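Local coordinates for protein tyrosinase (Aspergillus oryzae, PDB 6JU8) that probably oxidises L-tyrosine and L-dopa to L-dopaquinone with molecular oxygen at a dinuclear copper centre, at residues S63-W75 against S362-L374. The protein carries 1 engineered substitution. Numbering follows the deposited sequence.
Sequences SYFRLAGIHGAPW and SVPVAAYDPIFWL. With CU (copper (II) ion), chain C.
H71 carries its imidazole between a copper ion and the 362-374 segment. H71 NE2 binds the metal at 2.1 Å. The edge of F372 meets one face of the imidazole in a T-shaped pair, planes at 70°, with F372 CZ 3.6 Å from H71 CD2. With CG anti to the backbone N (chi1 -173°), the H71 ring reaches across to this segment while its CB rests on A367 CB. At the ring's other nitrogen, the single N-H of H71 ND1 points mainly to a water 2.8 Å away, with V363 O a weak second acceptor (121°). That water also donates to V363 O and accepts from A367 N, tying the imidazole to the backbone of 363-367. H98 and H107 complete the protein ligands of this copper, and F372 also touches H376, a ligand of the second copper.

Beyond the histidine, A73 N donates to P364 O, a backbone bond between the two segments. Y368 OH donates a hydrogen bond to A73 O (2.7 Å), just before the cis peptide to P74. A68 CB sits over one face of the Y368 ring in a CH-pi contact, and the Y368 hydroxyl lies over a face of F65.

At the start of helix 64-69, the hydroxyl of Y64 both gives and takes: it donates to Y368 O (2.9 Å), approaching from above the carbonyl plane, and accepts from W373 NE1 (3.1 Å), lying almost in the indole plane. Y114 of helix 103-129 stacks on W373.

In this central tyrosinase domain, the contact thus joins the backbone around one copper ligand to the start of the helix bearing H376. Using ND1 as a donor leaves NE2 to bind copper; the copper bond at NE2, the water at ND1 and F372 against one face should together limit rotation of the imidazole.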
ATOM      1  N   SER A  63      17.605  -9.974 -17.602  1.00 10.91           N
ATOM      2  CA  SER A  63      16.369  -9.321 -17.164  1.00 11.33           C
ATOM      3  C   SER A  63      16.260  -9.391 -15.646  1.00 10.89           C
ATOM      4  O   SER A  63      16.829 -10.293 -15.003  1.00 10.78           O
ATOM      5  CB  SER A  63      15.139  -9.977 -17.783  1.00 12.08           C
ATOM      6  OG  SER A  63      15.033 -11.347 -17.387  1.00 12.52           O
ATOM      7  N   TYR A  64      15.480  -8.482 -15.055  1.00 10.20           N
ATOM      8  CA  TYR A  64      15.291  -8.560 -13.607  1.00  9.88           C
ATOM      9  C   TYR A  64      14.730  -9.899 -13.166  1.00  9.48           C
ATOM     10  O   TYR A  64      15.199 -10.521 -12.198  1.00  9.91           O
ATOM     11  CB  TYR A  64      14.362  -7.420 -13.166  1.00  9.73           C
ATOM     12  CG  TYR A  64      14.241  -7.329 -11.649  1.00  9.68           C
ATOM     13  CD1 TYR A  64      15.118  -6.541 -10.902  1.00  9.69           C
ATOM     14  CD2 TYR A  64      13.240  -8.031 -10.989  1.00  9.83           C
ATOM     15  CE1 TYR A  64      14.996  -6.456  -9.525  1.00 10.21           C
ATOM     16  CE2 TYR A  64      13.108  -7.964  -9.604  1.00 10.03           C
ATOM     17  CZ  TYR A  64      13.999  -7.184  -8.892  1.00 10.60           C
ATOM     18  OH  TYR A  64      13.867  -7.111  -7.518  1.00 12.87           O
ATOM     19  N   PHE A  65      13.709 -10.378 -13.886  1.00  9.48           N
ATOM     20  CA  PHE A  65      13.091 -11.638 -13.515  1.00  9.61           C
ATOM     21  C   PHE A  65      14.146 -12.749 -13.474  1.00  9.10           C
ATOM     22  O   PHE A  65      14.223 -13.546 -12.551  1.00 10.37           O
ATOM     23  CB  PHE A  65      11.967 -12.035 -14.490  1.00 11.10           C
ATOM     24  CG  PHE A  65      11.289 -13.318 -14.080  1.00  9.95           C
ATOM     25  CD1 PHE A  65      11.859 -14.556 -14.367  1.00 11.44           C
ATOM     26  CD2 PHE A  65      10.071 -13.282 -13.392  1.00 11.33           C
ATOM     27  CE1 PHE A  65      11.254 -15.744 -13.969  1.00 12.32           C
ATOM     28  CE2 PHE A  65       9.473 -14.455 -12.988  1.00 12.51           C
ATOM     29  CZ  PHE A  65      10.042 -15.675 -13.290  1.00 12.30           C
ATOM     30  N   ARG A  66      14.982 -12.836 -14.519  1.00 10.02           N
ATOM     31  CA  ARG A  66      15.949 -13.930 -14.560  1.00  9.86           C
ATOM     32  C   ARG A  66      17.053 -13.755 -13.535  1.00  8.71           C
ATOM     33  O   ARG A  66      17.562 -14.754 -13.003  1.00  9.79           O
ATOM     34  CB  ARG A  66      16.515 -14.065 -15.972  1.00 10.74           C
ATOM     35  CG  ARG A  66      15.513 -14.504 -17.025  1.00 12.21           C
ATOM     36  CD  ARG A  66      15.078 -15.958 -16.889  1.00 12.52           C
ATOM     37  NE  ARG A  66      16.198 -16.900 -16.839  1.00 13.24           N
ATOM     38  CZ  ARG A  66      16.908 -17.279 -17.885  1.00 13.99           C
ATOM     39  NH1 ARG A  66      16.663 -16.782 -19.098  1.00 14.15           N
ATOM     40  NH2 ARG A  66      17.921 -18.140 -17.741  1.00 16.79           N
ATOM     41  N   LEU A  67      17.481 -12.532 -13.244  1.00  9.02           N
ATOM     42  CA  LEU A  67      18.467 -12.319 -12.183  1.00  9.33           C
ATOM     43  C   LEU A  67      17.920 -12.685 -10.812  1.00  9.38           C
ATOM     44  O   LEU A  67      18.587 -13.399 -10.048  1.00  9.42           O
ATOM     45  CB  LEU A  67      18.921 -10.851 -12.189  1.00 10.06           C
ATOM     46  CG  LEU A  67      19.720 -10.461 -13.432  1.00 10.97           C
ATOM     47  CD1 LEU A  67      19.887  -8.956 -13.479  1.00 13.03           C
ATOM     48  CD2 LEU A  67      21.082 -11.162 -13.408  1.00 12.92           C
ATOM     49  N   ALA A  68      16.692 -12.260 -10.509  1.00  8.99           N
ATOM     50  CA  ALA A  68      16.020 -12.697  -9.289  1.00  9.36           C
ATOM     51  C   ALA A  68      15.816 -14.208  -9.276  1.00  8.41           C
ATOM     52  O   ALA A  68      15.873 -14.855  -8.226  1.00  9.82           O
ATOM     53  CB  ALA A  68      14.686 -11.992  -9.159  1.00  9.71           C
ATOM     54  N   GLY A  69      15.601 -14.804 -10.451  1.00 10.00           N
ATOM     55  CA  GLY A  69      15.372 -16.236 -10.537  1.00  9.94           C
ATOM     56  C   GLY A  69      16.590 -17.044 -10.171  1.00 10.30           C
ATOM     57  O   GLY A  69      16.464 -18.221  -9.823  1.00 13.04           O
ATOM     58  N   ILE A  70      17.788 -16.462 -10.194  1.00  9.44           N
ATOM     59  CA  ILE A  70      18.972 -17.227  -9.759  1.00  9.77           C
ATOM     60  C   ILE A  70      18.794 -17.726  -8.353  1.00  8.81           C
ATOM     61  O   ILE A  70      19.216 -18.837  -8.008  1.00 10.99           O
ATOM     62  CB  ILE A  70      20.227 -16.323  -9.867  1.00 10.08           C
ATOM     63  CG1 ILE A  70      20.585 -16.040 -11.333  1.00 10.51           C
ATOM     64  CG2 ILE A  70      21.392 -16.954  -9.127  1.00 11.03           C
ATOM     65  CD1 ILE A  70      21.580 -14.926 -11.536  1.00 10.58           C
ATOM     66  N   HIS A  71      18.212 -16.890  -7.500  1.00  9.62           N
ATOM     67  CA  HIS A  71      18.158 -17.155  -6.062  1.00  9.02           C
ATOM     68  C   HIS A  71      17.279 -18.361  -5.739  1.00  9.07           C
ATOM     69  O   HIS A  71      17.621 -19.143  -4.866  1.00 13.42           O
ATOM     70  CB  HIS A  71      17.616 -15.904  -5.380  1.00  9.65           C
ATOM     71  CG  HIS A  71      17.624 -15.908  -3.894  1.00  8.57           C
ATOM     72  ND1 HIS A  71      16.445 -16.104  -3.190  1.00 10.14           N
ATOM     73  CD2 HIS A  71      18.600 -15.763  -2.979  1.00 11.30           C
ATOM     74  CE1 HIS A  71      16.737 -16.052  -1.886  1.00 12.16           C
ATOM     75  NE2 HIS A  71      18.025 -15.847  -1.729  1.00 12.65           N
ATOM     76  N   GLY A  72      16.123 -18.506  -6.391  1.00 10.18           N
ATOM     77  CA  GLY A  72      15.093 -19.448  -6.003  1.00 10.31           C
ATOM     78  C   GLY A  72      14.214 -19.866  -7.157  1.00  8.86           C
ATOM     79  O   GLY A  72      14.692 -20.303  -8.203  1.00 10.35           O
ATOM     80  N   ALA A  73      12.905 -19.784  -6.936  1.00  9.32           N
ATOM     81  CA  ALA A  73      11.932 -20.156  -7.959  1.00  9.67           C
ATOM     82  C   ALA A  73      12.083 -19.225  -9.151  1.00  9.35           C
ATOM     83  O   ALA A  73      12.397 -18.036  -8.953  1.00  9.92           O
ATOM     84  CB  ALA A  73      10.518 -20.093  -7.387  1.00  9.76           C
ATOM     85  N   PRO A  74      11.827 -19.656 -10.379  1.00  9.51           N
ATOM     86  CA  PRO A  74      11.240 -20.950 -10.737  1.00  9.82           C
ATOM     87  C   PRO A  74      12.205 -22.118 -10.887  1.00 10.87           C
ATOM     88  O   PRO A  74      11.830 -23.175 -11.423  1.00 13.31           O
ATOM     89  CB  PRO A  74      10.589 -20.648 -12.110  1.00 11.93           C
ATOM     90  CG  PRO A  74      11.491 -19.592 -12.697  1.00 12.05           C
ATOM     91  CD  PRO A  74      11.892 -18.720 -11.539  1.00  9.82           C
ATOM     92  N   TRP A  75      13.436 -21.964 -10.430  1.00 11.06           N
ATOM     93  CA  TRP A  75      14.401 -23.044 -10.331  1.00 11.78           C
ATOM     94  C   TRP A  75      14.903 -23.503 -11.696  1.00 12.69           C
ATOM     95  O   TRP A  75      15.002 -24.706 -11.947  1.00 16.86           O
ATOM     96  CB  TRP A  75      13.808 -24.210  -9.527  1.00 12.94           C
ATOM     97  CG  TRP A  75      13.242 -23.798  -8.198  1.00 11.97           C
ATOM     98  CD1 TRP A  75      13.892 -23.187  -7.154  1.00 12.81           C
ATOM     99  CD2 TRP A  75      11.896 -24.002  -7.768  1.00 11.85           C
ATOM    100  NE1 TRP A  75      13.026 -22.985  -6.104  1.00 12.62           N
ATOM    101  CE2 TRP A  75      11.787 -23.481  -6.459  1.00 11.97           C
ATOM    102  CE3 TRP A  75      10.774 -24.573  -8.376  1.00 12.55           C
ATOM    103  CZ2 TRP A  75      10.597 -23.503  -5.723  1.00 12.62           C
ATOM    104  CZ3 TRP A  75       9.597 -24.592  -7.652  1.00 14.19           C
ATOM    105  CH2 TRP A  75       9.513 -24.072  -6.349  1.00 13.43           C
ATOM    106  N   SER A 362       9.818 -15.409   1.965  1.00  9.44           N
ATOM    107  CA  SER A 362       9.803 -16.744   1.366  1.00  9.70           C
ATOM    108  C   SER A 362      11.022 -16.900   0.473  1.00  9.40           C
ATOM    109  O   SER A 362      11.172 -16.226  -0.560  1.00 10.31           O
ATOM    110  CB  SER A 362       8.499 -16.875   0.557  1.00 10.76           C
ATOM    111  OG  SER A 362       8.534 -18.069  -0.197  1.00 14.50           O
ATOM    112  N   VAL A 363      11.952 -17.784   0.851  1.00 10.15           N
ATOM    113  CA  VAL A 363      13.203 -17.931   0.082  1.00 10.22           C
ATOM    114  C   VAL A 363      12.944 -18.108  -1.401  1.00 10.01           C
ATOM    115  O   VAL A 363      13.630 -17.459  -2.211  1.00 10.36           O
ATOM    116  CB  VAL A 363      14.046 -19.099   0.623  1.00 13.37           C
ATOM    117  CG1 VAL A 363      15.135 -19.520  -0.352  1.00 17.11           C
ATOM    118  CG2 VAL A 363      14.686 -18.680   1.950  1.00 20.67           C
ATOM    119  N   PRO A 364      12.009 -18.945  -1.853  1.00  9.62           N
ATOM    120  CA  PRO A 364      11.848 -19.115  -3.293  1.00 10.09           C
ATOM    121  C   PRO A 364      11.521 -17.845  -4.059  1.00  8.99           C
ATOM    122  O   PRO A 364      11.789 -17.828  -5.263  1.00  9.92           O
ATOM    123  CB  PRO A 364      10.706 -20.130  -3.415  1.00 11.46           C
ATOM    124  CG  PRO A 364      10.700 -20.863  -2.107  1.00 16.86           C
ATOM    125  CD  PRO A 364      11.172 -19.869  -1.077  1.00 11.38           C
ATOM    126  N   VAL A 365      10.949 -16.804  -3.444  1.00  8.99           N
ATOM    127  CA  VAL A 365      10.515 -15.640  -4.200  1.00  8.23           C
ATOM    128  C   VAL A 365      11.015 -14.317  -3.652  1.00  8.00           C
ATOM    129  O   VAL A 365      10.673 -13.271  -4.222  1.00  9.24           O
ATOM    130  CB  VAL A 365       8.977 -15.596  -4.369  1.00  9.74           C
ATOM    131  CG1 VAL A 365       8.494 -16.772  -5.210  1.00 10.64           C
ATOM    132  CG2 VAL A 365       8.282 -15.558  -3.013  1.00  9.69           C
ATOM    133  N   ALA A 366      11.826 -14.327  -2.591  1.00  8.24           N
ATOM    134  CA  ALA A 366      12.230 -13.074  -1.964  1.00  8.77           C
ATOM    135  C   ALA A 366      12.987 -12.158  -2.908  1.00  8.27           C
ATOM    136  O   ALA A 366      12.870 -10.920  -2.785  1.00  9.83           O
ATOM    137  CB  ALA A 366      13.093 -13.399  -0.745  1.00  9.71           C
ATOM    138  N   ALA A 367      13.788 -12.715  -3.817  1.00  8.34           N
ATOM    139  CA  ALA A 367      14.629 -11.867  -4.672  1.00  8.87           C
ATOM    140  C   ALA A 367      13.815 -11.059  -5.668  1.00  8.58           C
ATOM    141  O   ALA A 367      14.339 -10.094  -6.234  1.00  9.60           O
ATOM    142  CB  ALA A 367      15.689 -12.726  -5.366  1.00  9.57           C
ATOM    143  N   TYR A 368      12.524 -11.366  -5.858  1.00  9.53           N
ATOM    144  CA  TYR A 368      11.706 -10.559  -6.771  1.00  9.28           C
ATOM    145  C   TYR A 368      11.445  -9.185  -6.186  1.00  9.02           C
ATOM    146  O   TYR A 368      11.228  -8.220  -6.925  1.00  9.86           O
ATOM    147  CB  TYR A 368      10.395 -11.289  -7.176  1.00 10.25           C
ATOM    148  CG  TYR A 368      10.781 -12.469  -8.025  1.00  8.71           C
ATOM    149  CD1 TYR A 368      11.159 -12.312  -9.344  1.00  9.53           C
ATOM    150  CD2 TYR A 368      10.823 -13.747  -7.491  1.00  9.01           C
ATOM    151  CE1 TYR A 368      11.541 -13.411 -10.114  1.00 11.05           C
ATOM    152  CE2 TYR A 368      11.229 -14.834  -8.247  1.00 10.39           C
ATOM    153  CZ  TYR A 368      11.581 -14.678  -9.560  1.00  9.74           C
ATOM    154  OH  TYR A 368      12.003 -15.729 -10.331  1.00 10.16           O
ATOM    155  N   ASP A 369      11.447  -9.055  -4.852  1.00  8.18           N
ATOM    156  CA  ASP A 369      11.169  -7.743  -4.267  1.00  8.73           C
ATOM    157  C   ASP A 369      12.425  -6.894  -4.365  1.00  7.65           C
ATOM    158  O   ASP A 369      13.466  -7.347  -3.843  1.00  9.36           O
ATOM    159  CB  ASP A 369      10.740  -7.891  -2.805  1.00  8.49           C
ATOM    160  CG  ASP A 369      10.252  -6.571  -2.218  1.00  8.59           C
ATOM    161  OD1 ASP A 369      10.901  -5.532  -2.530  1.00 10.34           O
ATOM    162  OD2 ASP A 369       9.274  -6.591  -1.432  1.00  9.88           O
ATOM    163  N   PRO A 370      12.407  -5.731  -4.987  1.00  8.79           N
ATOM    164  CA  PRO A 370      13.649  -4.951  -5.141  1.00  9.34           C
ATOM    165  C   PRO A 370      14.370  -4.633  -3.844  1.00  8.71           C
ATOM    166  O   PRO A 370      15.585  -4.375  -3.875  1.00  9.71           O
ATOM    167  CB  PRO A 370      13.144  -3.661  -5.832  1.00 10.91           C
ATOM    168  CG  PRO A 370      11.973  -4.154  -6.652  1.00 10.52           C
ATOM    169  CD  PRO A 370      11.251  -5.117  -5.729  1.00  9.56           C
ATOM    170  N   ILE A 371      13.692  -4.595  -2.686  1.00  8.24           N
ATOM    171  CA  ILE A 371      14.420  -4.378  -1.440  1.00  8.51           C
ATOM    172  C   ILE A 371      15.370  -5.528  -1.103  1.00  8.56           C
ATOM    173  O   ILE A 371      16.308  -5.341  -0.315  1.00  9.17           O
ATOM    174  CB  ILE A 371      13.475  -4.107  -0.255  1.00  8.70           C
ATOM    175  CG1 ILE A 371      14.222  -3.362   0.861  1.00 10.76           C
ATOM    176  CG2 ILE A 371      12.792  -5.379   0.220  1.00 11.15           C
ATOM    177  CD1 ILE A 371      13.362  -2.984   2.047  1.00 11.37           C
ATOM    178  N   PHE A 372      15.144  -6.721  -1.649  1.00  8.22           N
ATOM    179  CA  PHE A 372      16.020  -7.869  -1.436  1.00  8.03           C
ATOM    180  C   PHE A 372      17.481  -7.455  -1.569  1.00  8.12           C
ATOM    181  O   PHE A 372      18.346  -7.791  -0.751  1.00  8.40           O
ATOM    182  CB  PHE A 372      15.699  -8.967  -2.462  1.00  8.51           C
ATOM    183  CG  PHE A 372      16.658 -10.131  -2.417  1.00  8.52           C
ATOM    184  CD1 PHE A 372      17.827 -10.102  -3.169  1.00  8.99           C
ATOM    185  CD2 PHE A 372      16.375 -11.241  -1.623  1.00  9.24           C
ATOM    186  CE1 PHE A 372      18.714 -11.171  -3.110  1.00  9.64           C
ATOM    187  CE2 PHE A 372      17.233 -12.311  -1.572  1.00  9.40           C
ATOM    188  CZ  PHE A 372      18.397 -12.263  -2.332  1.00  9.98           C
ATOM    189  N   TRP A 373      17.796  -6.750  -2.649  1.00  8.36           N
ATOM    190  CA  TRP A 373      19.178  -6.458  -2.997  1.00  8.83           C
ATOM    191  C   TRP A 373      19.782  -5.430  -2.057  1.00  8.85           C
ATOM    192  O   TRP A 373      20.977  -5.449  -1.793  1.00  8.64           O
ATOM    193  CB  TRP A 373      19.186  -5.942  -4.442  1.00  9.00           C
ATOM    194  CG  TRP A 373      18.435  -6.841  -5.387  1.00  9.06           C
ATOM    195  CD1 TRP A 373      17.124  -6.722  -5.776  1.00  9.75           C
ATOM    196  CD2 TRP A 373      18.953  -7.988  -6.086  1.00  9.38           C
ATOM    197  NE1 TRP A 373      16.792  -7.732  -6.654  1.00 10.57           N
ATOM    198  CE2 TRP A 373      17.908  -8.515  -6.865  1.00  9.92           C
ATOM    199  CE3 TRP A 373      20.213  -8.623  -6.128  1.00  9.15           C
ATOM    200  CZ2 TRP A 373      18.077  -9.634  -7.676  1.00 11.38           C
ATOM    201  CZ3 TRP A 373      20.377  -9.743  -6.934  1.00 10.49           C
ATOM    202  CH2 TRP A 373      19.305 -10.249  -7.707  1.00 11.23           C
ATOM    203  N   LEU A 374      18.937  -4.521  -1.574  1.00  9.09           N
ATOM    204  CA  LEU A 374      19.379  -3.491  -0.616  1.00  8.68           C
ATOM    205  C   LEU A 374      19.639  -4.085   0.753  1.00  7.95           C
ATOM    206  O   LEU A 374      20.625  -3.736   1.413  1.00  8.78           O
ATOM    207  CB  LEU A 374      18.310  -2.399  -0.550  1.00 10.46           C
ATOM    208  CG  LEU A 374      17.880  -1.771  -1.872  1.00  9.90           C
ATOM    209  CD1 LEU A 374      16.807  -0.719  -1.615  1.00 11.94           C
ATOM    210  CD2 LEU A 374      19.045  -1.180  -2.657  1.00 12.43           C
TER
HETATM  211 CU    CU C 501      19.676 -15.882  -0.385  0.51 14.86          CU
HETATM  212  O   HOH W   1      13.957 -15.715  -4.495  1.00 10.28           O
HETATM  213  O   HOH W   2      18.616 -14.722   0.733  1.00 22.12           O